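Local coordinates for protein beta-galactosidase (Trichoderma reesei, PDB 3OG2) that probably hydrolyses terminal non-reducing beta-D-galactose residues in beta-D-galactosides, as a glycoside hydrolase of family 35, at residues D285-G289 with V932-P937; T732-F738 with F755-A761; A914-R918 with G967-P971. All blocks are in the same frame, centred on the assembly; numbering follows the deposited sequence.

Contact 1. Residues D285-G289 with V932-P937. With NAG (2-acetamido-2-deoxy-beta-D-glucopyranose), chain C; NAG (2-acetamido-2-deoxy-beta-D-glucopyranose), chain B; MAN (alpha-D-mannopyranose), chain D.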
loop_
_atom_site.group_PDB
_atom_site.type_symbol
_atom_site.label_atom_id
_atom_site.label_comp_id
_atom_site.label_asym_id
_atom_site.label_seq_id
_atom_site.Cartn_x
_atom_site.Cartn_y
_atom_site.Cartn_z
ATOM N N ASP A 285 -8.349 0.425 7.663
ATOM C CA ASP A 285 -9.560 1.066 8.179
ATOM C C ASP A 285 -10.717 0.097 7.914
ATOM O O ASP A 285 -10.815 -0.361 6.773
ATOM C CB ASP A 285 -9.792 2.407 7.482
ATOM C CG ASP A 285 -10.866 3.264 8.127
ATOM O OD1 ASP A 285 -10.920 3.371 9.387
ATOM O OD2 ASP A 285 -11.677 3.909 7.420
ATOM N N PRO A 286 -11.533 -0.263 8.860
ATOM C CA PRO A 286 -12.630 -1.206 8.653
ATOM C C PRO A 286 -13.862 -0.538 8.052
ATOM O O PRO A 286 -13.998 0.693 8.039
ATOM C CB PRO A 286 -13.011 -1.671 10.086
ATOM C CG PRO A 286 -12.685 -0.425 10.908
ATOM C CD PRO A 286 -11.444 0.205 10.293
ATOM N N PHE A 287 -14.772 -1.384 7.569
ATOM C CA PHE A 287 -16.114 -0.861 7.369
ATOM C C PHE A 287 -16.571 -0.151 8.674
ATOM O O PHE A 287 -16.257 -0.636 9.764
ATOM C CB PHE A 287 -17.072 -1.983 7.006
ATOM C CG PHE A 287 -17.164 -2.283 5.530
ATOM C CD1 PHE A 287 -17.887 -1.440 4.662
ATOM C CD2 PHE A 287 -16.551 -3.436 5.031
ATOM C CE1 PHE A 287 -18.003 -1.727 3.306
ATOM C CE2 PHE A 287 -16.653 -3.720 3.674
ATOM C CZ PHE A 287 -17.376 -2.895 2.822
ATOM N N GLY A 288 -17.303 0.939 8.506
ATOM C CA GLY A 288 -17.745 1.771 9.640
ATOM C C GLY A 288 -16.565 2.508 10.286
ATOM O O GLY A 288 -16.705 3.028 11.401
ATOM N N GLY A 289 -15.430 2.613 9.612
ATOM C CA GLY A 289 -14.231 3.243 10.133
ATOM C C GLY A 289 -14.238 4.731 9.963
ATOM O O GLY A 289 -15.257 5.399 9.759
ATOM N N VAL A 932 -21.745 0.905 0.865
ATOM C CA VAL A 932 -22.709 0.387 1.804
ATOM C C VAL A 932 -23.270 1.597 2.543
ATOM O O VAL A 932 -22.640 2.176 3.432
ATOM C CB VAL A 932 -22.129 -0.669 2.789
ATOM C CG1 VAL A 932 -23.223 -1.109 3.760
ATOM C CG2 VAL A 932 -21.561 -1.862 2.013
ATOM N N SER A 933 -24.489 1.975 2.149
ATOM C CA SER A 933 -24.944 3.337 2.493
ATOM C C SER A 933 -25.172 3.497 3.993
ATOM O O SER A 933 -25.057 4.618 4.524
ATOM C CB SER A 933 -26.213 3.701 1.695
ATOM O OG SER A 933 -27.366 3.125 2.334
ATOM N N ASN A 934 -25.480 2.389 4.690
ATOM C CA ASN A 934 -25.809 2.461 6.120
ATOM C C ASN A 934 -24.627 2.026 6.991
ATOM O O ASN A 934 -24.806 1.940 8.196
ATOM C CB ASN A 934 -27.046 1.601 6.442
ATOM C CG ASN A 934 -26.812 0.128 6.105
ATOM O OD1 ASN A 934 -26.208 -0.212 5.111
ATOM N ND2 ASN A 934 -27.299 -0.772 6.983
ATOM N N ILE A 935 -23.438 1.796 6.408
ATOM C CA ILE A 935 -22.291 1.366 7.196
ATOM C C ILE A 935 -21.072 2.243 6.890
ATOM O O ILE A 935 -20.398 2.729 7.831
ATOM C CB ILE A 935 -21.940 -0.107 6.961
ATOM C CG1 ILE A 935 -23.164 -0.975 7.304
ATOM C CG2 ILE A 935 -20.691 -0.479 7.786
ATOM C CD1 ILE A 935 -22.903 -2.494 7.157
ATOM N N GLY A 936 -20.737 2.510 5.629
ATOM C CA GLY A 936 -19.650 3.429 5.331
ATOM C C GLY A 936 -18.286 2.828 5.593
ATOM O O GLY A 936 -18.150 1.623 5.869
ATOM N N PRO A 937 -17.213 3.625 5.560
ATOM C CA PRO A 937 -17.268 5.091 5.421
ATOM C C PRO A 937 -17.035 5.588 4.011
ATOM O O PRO A 937 -17.054 6.813 3.768
ATOM C CB PRO A 937 -16.048 5.513 6.272
ATOM C CG PRO A 937 -15.046 4.447 5.923
ATOM C CD PRO A 937 -15.819 3.151 5.807
HETATM C C1 NAG C . -24.129 7.583 5.579
HETATM C C2 NAG C . -22.886 6.787 6.013
HETATM C C3 NAG C . -23.295 5.863 7.170
HETATM C C4 NAG C . -23.901 6.669 8.328
HETATM C C5 NAG C . -25.016 7.597 7.787
HETATM C C6 NAG C . -25.540 8.541 8.864
HETATM C C7 NAG C . -21.341 6.192 4.215
HETATM C C8 NAG C . -21.214 5.472 2.879
HETATM N N2 NAG C . -22.465 5.961 4.872
HETATM O O3 NAG C . -22.160 5.125 7.587
HETATM O O4 NAG C . -24.529 5.758 9.215
HETATM O O5 NAG C . -24.549 8.356 6.691
HETATM O O6 NAG C . -26.733 9.157 8.334
HETATM O O7 NAG C . -20.488 6.965 4.610
HETATM C C1 NAG B . -24.015 5.517 10.377
HETATM C C2 NAG B . -25.049 4.807 11.263
HETATM C C3 NAG B . -24.416 4.471 12.615
HETATM C C4 NAG B . -23.143 3.641 12.403
HETATM C C5 NAG B . -22.218 4.365 11.406
HETATM C C6 NAG B . -20.910 3.621 11.103
HETATM C C7 NAG B . -27.340 5.504 11.076
HETATM C C8 NAG B . -28.285 6.666 11.226
HETATM N N2 NAG B . -26.131 5.731 11.611
HETATM O O3 NAG B . -25.351 3.680 13.341
HETATM O O4 NAG B . -22.517 3.569 13.664
HETATM O O5 NAG B . -22.910 4.638 10.202
HETATM O O6 NAG B . -21.207 2.387 10.450
HETATM O O7 NAG B . -27.397 4.799 10.051
HETATM C C1 MAN D . -15.861 0.202 17.143
HETATM C C2 MAN D . -14.515 0.002 17.846
HETATM C C3 MAN D . -13.780 1.353 17.884
HETATM C C4 MAN D . -13.633 1.927 16.464
HETATM C C5 MAN D . -15.022 2.063 15.839
HETATM C C6 MAN D . -14.916 2.512 14.375
HETATM O O2 MAN D . -13.783 -0.922 17.061
HETATM O O3 MAN D . -12.504 1.213 18.490
HETATM O O4 MAN D . -13.047 3.223 16.564
HETATM O O5 MAN D . -15.670 0.768 15.867
HETATM O O6 MAN D . -14.155 1.585 13.617
#

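Contact 2. Residues T732-F738 with F755-A761. With BMA (beta-D-mannopyranose), chain E; MAN (alpha-D-mannopyranose), chain F; MAN (alpha-D-mannopyranose), chain G; MAN (alpha-D-mannopyranose), chain H.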
loop_
_atom_site.group_PDB
_atom_site.type_symbol
_atom_site.label_atom_id
_atom_site.label_comp_id
_atom_site.label_asym_id
_atom_site.label_seq_id
_atom_site.Cartn_x
_atom_site.Cartn_y
_atom_site.Cartn_z
ATOM N N THR A 732 -27.368 -16.544 8.786
ATOM C CA THR A 732 -26.515 -16.254 7.620
ATOM C C THR A 732 -25.176 -15.716 8.028
ATOM O O THR A 732 -24.985 -15.149 9.114
ATOM C CB THR A 732 -27.226 -15.289 6.631
ATOM O OG1 THR A 732 -27.574 -14.068 7.347
ATOM C CG2 THR A 732 -28.478 -15.894 6.027
ATOM N N GLN A 733 -24.175 -15.856 7.153
ATOM C CA GLN A 733 -22.840 -15.369 7.480
ATOM C C GLN A 733 -22.211 -14.872 6.196
ATOM O O GLN A 733 -22.062 -15.634 5.215
ATOM C CB GLN A 733 -22.010 -16.472 8.136
ATOM C CG GLN A 733 -20.582 -15.974 8.410
ATOM C CD GLN A 733 -19.887 -16.842 9.425
ATOM O OE1 GLN A 733 -20.055 -16.623 10.640
ATOM N NE2 GLN A 733 -19.127 -17.852 8.979
ATOM N N GLY A 734 -21.788 -13.615 6.191
ATOM C CA GLY A 734 -21.151 -13.042 5.009
ATOM C C GLY A 734 -19.838 -12.336 5.287
ATOM O O GLY A 734 -19.258 -11.761 4.380
ATOM N N GLY A 735 -19.347 -12.340 6.535
ATOM C CA GLY A 735 -18.174 -11.512 6.839
ATOM C C GLY A 735 -18.639 -10.154 7.382
ATOM O O GLY A 735 -19.801 -9.753 7.151
ATOM N N SER A 736 -17.761 -9.452 8.081
ATOM C CA SER A 736 -18.135 -8.160 8.665
ATOM C C SER A 736 -18.811 -7.250 7.615
ATOM O O SER A 736 -18.380 -7.155 6.463
ATOM C CB SER A 736 -16.869 -7.420 9.101
ATOM O OG SER A 736 -16.160 -8.223 10.041
ATOM N N ALA A 737 -19.881 -6.587 8.070
ATOM C CA ALA A 737 -20.591 -5.598 7.237
ATOM C C ALA A 737 -21.338 -6.238 6.086
ATOM O O ALA A 737 -21.726 -5.514 5.160
ATOM C CB ALA A 737 -19.660 -4.474 6.741
ATOM N N PHE A 738 -21.598 -7.546 6.125
ATOM C CA PHE A 738 -22.430 -8.172 5.090
ATOM C C PHE A 738 -23.884 -7.791 5.335
ATOM O O PHE A 738 -24.252 -7.167 6.347
ATOM C CB PHE A 738 -22.282 -9.705 5.078
ATOM C CG PHE A 738 -23.188 -10.438 6.052
ATOM C CD1 PHE A 738 -23.067 -10.294 7.452
ATOM C CD2 PHE A 738 -24.207 -11.278 5.556
ATOM C CE1 PHE A 738 -23.929 -10.970 8.300
ATOM C CE2 PHE A 738 -25.055 -11.962 6.418
ATOM C CZ PHE A 738 -24.934 -11.795 7.780
ATOM N N PHE A 755 -24.200 -4.319 9.952
ATOM C CA PHE A 755 -23.463 -3.275 10.657
ATOM C C PHE A 755 -22.001 -3.700 10.771
ATOM O O PHE A 755 -21.653 -4.851 10.538
ATOM C CB PHE A 755 -24.088 -2.923 11.997
ATOM C CG PHE A 755 -24.372 -4.029 12.987
ATOM C CD1 PHE A 755 -25.563 -4.743 12.922
ATOM C CD2 PHE A 755 -23.437 -4.319 13.999
ATOM C CE1 PHE A 755 -25.812 -5.732 13.871
ATOM C CE2 PHE A 755 -23.684 -5.301 14.964
ATOM C CZ PHE A 755 -24.893 -5.992 14.908
ATOM N N ASP A 756 -21.163 -2.728 11.122
ATOM C CA ASP A 756 -19.708 -2.986 11.072
ATOM C C ASP A 756 -19.300 -4.196 11.883
ATOM O O ASP A 756 -18.405 -4.965 11.471
ATOM C CB ASP A 756 -18.947 -1.706 11.500
ATOM C CG ASP A 756 -19.144 -1.314 12.933
ATOM O OD1 ASP A 756 -20.140 -1.743 13.592
ATOM O OD2 ASP A 756 -18.267 -0.561 13.457
ATOM N N ALA A 757 -19.907 -4.405 13.039
ATOM C CA ALA A 757 -19.491 -5.450 13.972
ATOM C C ALA A 757 -20.165 -6.779 13.710
ATOM O O ALA A 757 -19.931 -7.748 14.460
ATOM C CB ALA A 757 -19.835 -5.019 15.399
ATOM N N ALA A 758 -21.021 -6.911 12.702
ATOM C CA ALA A 758 -21.683 -8.207 12.501
ATOM C C ALA A 758 -21.134 -8.912 11.279
ATOM O O ALA A 758 -21.168 -8.351 10.176
ATOM C CB ALA A 758 -23.189 -8.021 12.296
ATOM N N SER A 759 -20.656 -10.122 11.487
ATOM C CA SER A 759 -20.211 -10.950 10.355
ATOM C C SER A 759 -21.224 -12.058 10.115
ATOM O O SER A 759 -21.124 -12.783 9.102
ATOM C CB SER A 759 -18.829 -11.546 10.635
ATOM O OG SER A 759 -18.852 -12.222 11.891
ATOM N N ALA A 760 -22.179 -12.229 11.045
ATOM C CA ALA A 760 -23.216 -13.271 10.851
ATOM C C ALA A 760 -24.473 -12.706 11.473
ATOM O O ALA A 760 -24.404 -11.711 12.244
ATOM C CB ALA A 760 -22.850 -14.572 11.519
ATOM N N ALA A 761 -25.610 -13.299 11.220
ATOM C CA ALA A 761 -26.876 -12.838 11.760
ATOM C C ALA A 761 -27.841 -14.025 11.927
ATOM O O ALA A 761 -27.899 -14.906 11.092
ATOM C CB ALA A 761 -27.455 -11.756 10.849
HETATM C C1 BMA E . -22.010 2.221 14.045
HETATM C C2 BMA E . -21.127 2.428 15.280
HETATM C C3 BMA E . -20.663 1.040 15.704
HETATM C C4 BMA E . -21.834 0.066 15.862
HETATM C C5 BMA E . -22.762 0.077 14.613
HETATM C C6 BMA E . -24.060 -0.686 14.916
HETATM O O2 BMA E . -21.956 3.030 16.309
HETATM O O3 BMA E . -19.941 0.992 16.939
HETATM O O4 BMA E . -21.298 -1.285 15.958
HETATM O O5 BMA E . -23.160 1.446 14.400
HETATM O O6 BMA E . -24.634 -0.099 16.107
HETATM C C1 MAN F . -13.908 -2.395 17.141
HETATM C C2 MAN F . -12.728 -3.138 16.507
HETATM C C3 MAN F . -12.748 -2.906 14.971
HETATM C C4 MAN F . -14.128 -3.219 14.391
HETATM C C5 MAN F . -15.254 -2.574 15.188
HETATM C C6 MAN F . -16.641 -3.140 14.780
HETATM O O2 MAN F . -12.786 -4.526 16.824
HETATM O O3 MAN F . -11.776 -3.833 14.516
HETATM O O4 MAN F . -14.366 -2.897 13.046
HETATM O O5 MAN F . -15.124 -2.870 16.570
HETATM O O6 MAN F . -17.540 -2.339 15.552
HETATM C C1 MAN G . -26.111 -8.852 18.053
HETATM C C2 MAN G . -26.011 -10.324 18.484
HETATM C C3 MAN G . -24.694 -10.432 19.307
HETATM C C4 MAN G . -23.548 -10.250 18.290
HETATM C C5 MAN G . -23.692 -8.914 17.590
HETATM C C6 MAN G . -22.806 -8.855 16.347
HETATM O O2 MAN G . -25.786 -11.108 17.313
HETATM O O3 MAN G . -24.586 -11.766 19.767
HETATM O O4 MAN G . -22.305 -10.348 18.963
HETATM O O5 MAN G . -25.003 -8.545 17.227
HETATM O O6 MAN G . -23.120 -9.976 15.503
HETATM C C1 MAN H . -25.966 -0.945 16.373
HETATM C C2 MAN H . -26.530 -0.123 17.540
HETATM C C3 MAN H . -25.627 -0.140 18.772
HETATM C C4 MAN H . -25.214 -1.576 19.145
HETATM C C5 MAN H . -24.560 -2.210 17.916
HETATM C C6 MAN H . -24.036 -3.614 18.227
HETATM O O2 MAN H . -27.767 -0.699 17.891
HETATM O O3 MAN H . -26.297 0.366 19.932
HETATM O O4 MAN H . -24.379 -1.576 20.296
HETATM O O5 MAN H . -25.528 -2.206 16.864
HETATM O O6 MAN H . -25.106 -4.483 18.585
HETATM O O HOH W 1 -30.116 -14.205 8.670
HETATM O O HOH W 2 -18.315 -14.850 11.493
HETATM O O HOH W 3 -17.392 -8.073 12.296
HETATM O O HOH W 4 -23.269 -6.895 8.913
#

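Contact 3. Residues A914-R918 with G967-P971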
loop_
_atom_site.group_PDB
_atom_site.type_symbol
_atom_site.label_atom_id
_atom_site.label_comp_id
_atom_site.label_asym_id
_atom_site.label_seq_id
_atom_site.Cartn_x
_atom_site.Cartn_y
_atom_site.Cartn_z
ATOM N N ALA A 914 -32.060 8.483 4.378
ATOM C CA ALA A 914 -32.391 7.731 3.177
ATOM C C ALA A 914 -32.361 6.242 3.519
ATOM O O ALA A 914 -31.536 5.769 4.308
ATOM C CB ALA A 914 -31.492 8.152 2.045
ATOM N N ALA A 915 -33.306 5.547 2.917
ATOM C CA ALA A 915 -33.376 4.092 2.999
ATOM C C ALA A 915 -32.022 3.466 2.633
ATOM O O ALA A 915 -31.279 3.904 1.749
ATOM C CB ALA A 915 -34.465 3.565 2.095
ATOM N N PRO A 916 -31.709 2.406 3.364
ATOM C CA PRO A 916 -30.420 1.749 3.205
ATOM C C PRO A 916 -30.261 0.949 1.917
ATOM O O PRO A 916 -31.209 0.280 1.465
ATOM C CB PRO A 916 -30.375 0.801 4.421
ATOM C CG PRO A 916 -31.832 0.547 4.700
ATOM C CD PRO A 916 -32.579 1.813 4.411
ATOM N N TYR A 917 -29.057 1.030 1.321
ATOM C CA TYR A 917 -28.791 0.238 0.143
ATOM C C TYR A 917 -27.288 -0.097 0.073
ATOM O O TYR A 917 -26.481 0.552 0.726
ATOM C CB TYR A 917 -29.225 0.942 -1.143
ATOM C CG TYR A 917 -28.458 2.197 -1.522
ATOM C CD1 TYR A 917 -28.786 3.436 -0.956
ATOM C CD2 TYR A 917 -27.446 2.138 -2.450
ATOM C CE1 TYR A 917 -28.091 4.575 -1.310
ATOM C CE2 TYR A 917 -26.753 3.286 -2.809
ATOM C CZ TYR A 917 -27.070 4.485 -2.253
ATOM O OH TYR A 917 -26.372 5.606 -2.640
ATOM N N ARG A 918 -27.075 -1.108 -0.773
ATOM C CA ARG A 918 -25.700 -1.497 -1.089
ATOM C C ARG A 918 -25.529 -1.297 -2.582
ATOM O O ARG A 918 -26.497 -1.542 -3.332
ATOM C CB ARG A 918 -25.417 -2.963 -0.699
ATOM C CG ARG A 918 -25.730 -3.129 0.798
ATOM C CD ARG A 918 -25.619 -4.566 1.248
ATOM N NE ARG A 918 -24.268 -5.167 1.258
ATOM C CZ ARG A 918 -23.472 -5.186 2.299
ATOM N NH1 ARG A 918 -23.843 -4.581 3.438
ATOM N NH2 ARG A 918 -22.288 -5.776 2.203
ATOM N N GLY A 967 -37.800 0.473 -0.913
ATOM C CA GLY A 967 -36.844 0.658 -1.985
ATOM C C GLY A 967 -35.689 1.583 -1.642
ATOM O O GLY A 967 -35.402 1.814 -0.446
ATOM N N ALA A 968 -35.004 2.073 -2.702
ATOM C CA ALA A 968 -33.816 2.913 -2.484
ATOM C C ALA A 968 -33.454 3.591 -3.786
ATOM O O ALA A 968 -33.849 3.185 -4.876
ATOM C CB ALA A 968 -32.645 2.088 -1.930
ATOM N N LYS A 969 -32.617 4.630 -3.629
ATOM C CA LYS A 969 -32.038 5.290 -4.805
ATOM C C LYS A 969 -30.696 5.872 -4.397
ATOM O O LYS A 969 -30.423 6.075 -3.217
ATOM C CB LYS A 969 -32.983 6.379 -5.322
ATOM C CG LYS A 969 -33.125 7.560 -4.381
ATOM C CD LYS A 969 -34.159 8.535 -4.930
ATOM C CE LYS A 969 -35.539 7.934 -4.974
ATOM N NZ LYS A 969 -36.150 7.721 -3.622
ATOM N N VAL A 970 -29.883 6.137 -5.385
ATOM C CA VAL A 970 -28.627 6.840 -5.182
ATOM C C VAL A 970 -28.937 8.331 -5.105
ATOM O O VAL A 970 -29.444 8.883 -6.086
ATOM C CB VAL A 970 -27.624 6.546 -6.302
ATOM C CG1 VAL A 970 -26.319 7.329 -6.046
ATOM C CG2 VAL A 970 -27.336 5.063 -6.398
ATOM N N PRO A 971 -28.708 9.001 -3.991
ATOM C CA PRO A 971 -29.110 10.436 -3.898
ATOM C C PRO A 971 -28.315 11.329 -4.834
ATOM O O PRO A 971 -28.814 12.370 -5.300
ATOM C CB PRO A 971 -28.834 10.782 -2.435
ATOM C CG PRO A 971 -28.778 9.461 -1.737
ATOM C CD PRO A 971 -28.117 8.516 -2.737
HETATM O O HOH W 5 -32.026 5.376 -0.660
HETATM O O HOH W 6 -33.951 0.184 1.281
#

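Contact 1. Residues D285-G289 with V932-P937
Phe287 is the main side chain offered by 285-289. Its chi1 of -88° (m) and chi2 of -76° set the ring beside the 932-937 loop. CE1 of Phe287 lies 3.8 Å from CG2 of Val932, and CB of Phe287 lies 4.0 Å from CG2 of Ile935. Val932 (chi1 t) and Ile935 (chi1 m, chi2 t) both direct their CA-to-CB bonds toward the opposing segment. The ring edge meets the carbonyl of Gly936, with Phe287 CD1 3.3 Å from Gly936 O. That same oxygen accepts a nearly straight hydrogen bond from Gly288 N (2.9 Å, 176°). Pro286 to Gly289 form a type II turn, and Gly288 takes the positive phi expected at its third position. Gly288 CA comes within 3.4 Å of Ile935 O in a CA-H...O contact. Pro937 follows a cis peptide bond and packs on the turn and on Asp285. Its CB is 3.6 Å from Gly289 O and its CG is 3.7 Å from Asp285 OD2. Asp285 (chi1 t) hydrogen-bonds Tyr339 through OD2. The glycan lies along this seam: NAG O6 of chain B donates to Ile935 O (2.8 Å), and NAG N2 of chain C donates to Ser933 O (2.9 Å). This is a loop-to-loop domain interface, joining the family 35 TIM barrel to an all-beta domain under an N-glycan.

Contact 2. Residues T732-F738 with F755-A761
Two backbone hydrogen bonds pair the strand ends: Thr732 N to Ala761 O and Ala761 N to Thr732 O, both 2.9 Å. They make Thr732 and Ala761 an antiparallel hydrogen-bonded pair. Gln733 and Ala760 follow as a non-hydrogen-bonded pair, with CA atoms 4.0 Å apart. Beyond the strands, Ser759 O accepts from both Gly734 N (3.1 Å) and Gly735 N (3.2 Å). Ala737 N then donates to Ala758 O (3.0 Å). Two turns lie here, type II at Gly735-Phe738 and type I at Phe755-Ala758. Water extends the pairing. Water 2 joins Gln733 OE1 (2.6 Å) to Ser759 OG (2.7 Å), while Gln733 NE2 is held by Pro801. Water 4 accepts from Phe755 N at 2.9 Å, close to the carbonyls of Phe738 and Ala758. Asp756 faces the glycan. Its OD1 accepts from BMA O4 (2.7 Å), and its OD2 from O6 of MAN chain F (2.8 Å). The Phe755 ring also meets sugar: O5 of MAN chain H lies over one face, and O5 of MAN chain G lies at its edge. The Phe738 ring packs on the 759-761 backbone and on Ala761. Its CE1 is 3.4 Å from Ser759 C, and its CZ is 4.0 Å from Ala761 CB. Val782 packs against Phe738 from strand 775-782. The arrangement is that of neighbouring antiparallel strands in an all-beta domain. Strand 726-733 runs out into a type II turn, and a type I turn leads into strand 760-767; the latter turn carries most of the glycan contacts.

Contact 3. Residues A914-R918 with G967-P971
The backbones approach without pairing. Chain 914-918 is extended and enters strand 917-923 at Tyr917, whereas 967-971 is a loop, extended from Ala968 to Val970, entered at Gly967 with a positive phi and bending at Pro971. Ala915 and Ala968 have the nearest CA atoms, 5.6 Å apart. No direct hydrogen bond crosses the gap, but two waters do. Water 5 donates to Ala915 O (2.9 Å) and accepts from Lys969 N (3.1 Å). Water 6 donates to Pro916 O (2.7 Å) and to Gly967 O (2.8 Å). Among the side chains, Tyr917 is the most heavily covered. Its chi1 of 67° (p) lays the ring along the loop, so that one face lies against the Lys969 carbonyl carbon. CE1 of Tyr917 is 3.4 Å from Lys969 O, and OH of Tyr917 is 3.4 Å from Pro971 CD. CB of Tyr917 meets CB of Ala968 at 3.7 Å, and CE2 of Tyr917 meets CG2 of Val970 at 4.0 Å. Ala915 CB packs 3.2 Å from Gly967 O. Phe908 of strand 900-908 touches both Tyr917 and Val970. Arg918 forms a salt bridge with Asp783. The chemistry implies a join within an all-beta domain held by van der Waals packing around one tyrosine, with waters bridging the backbone polar groups.

From the N terminus, the chain first passes 285-289, in the loop after strand 275-280 of the TIM barrel. Contact 1 closes far later, at 932-937. Contact 2 opens and closes between those two segments, joining 732-738 to 755-761 within one all-beta domain. Contact 3 opens at 914-918, before contact 1 closes, and ends at 967-971, so these two cross. Contacts 2 and 3 follow in series. All three touch. Phe287 CG packs 3.5 Å from Ala737 CB. Ser933 N probably hydrogen-bonds Tyr917 O (2.8 Å), and Arg918 NH1 probably hydrogen-bonds Ala737 O (2.9 Å). Together they tie the barrel to two all-beta domains.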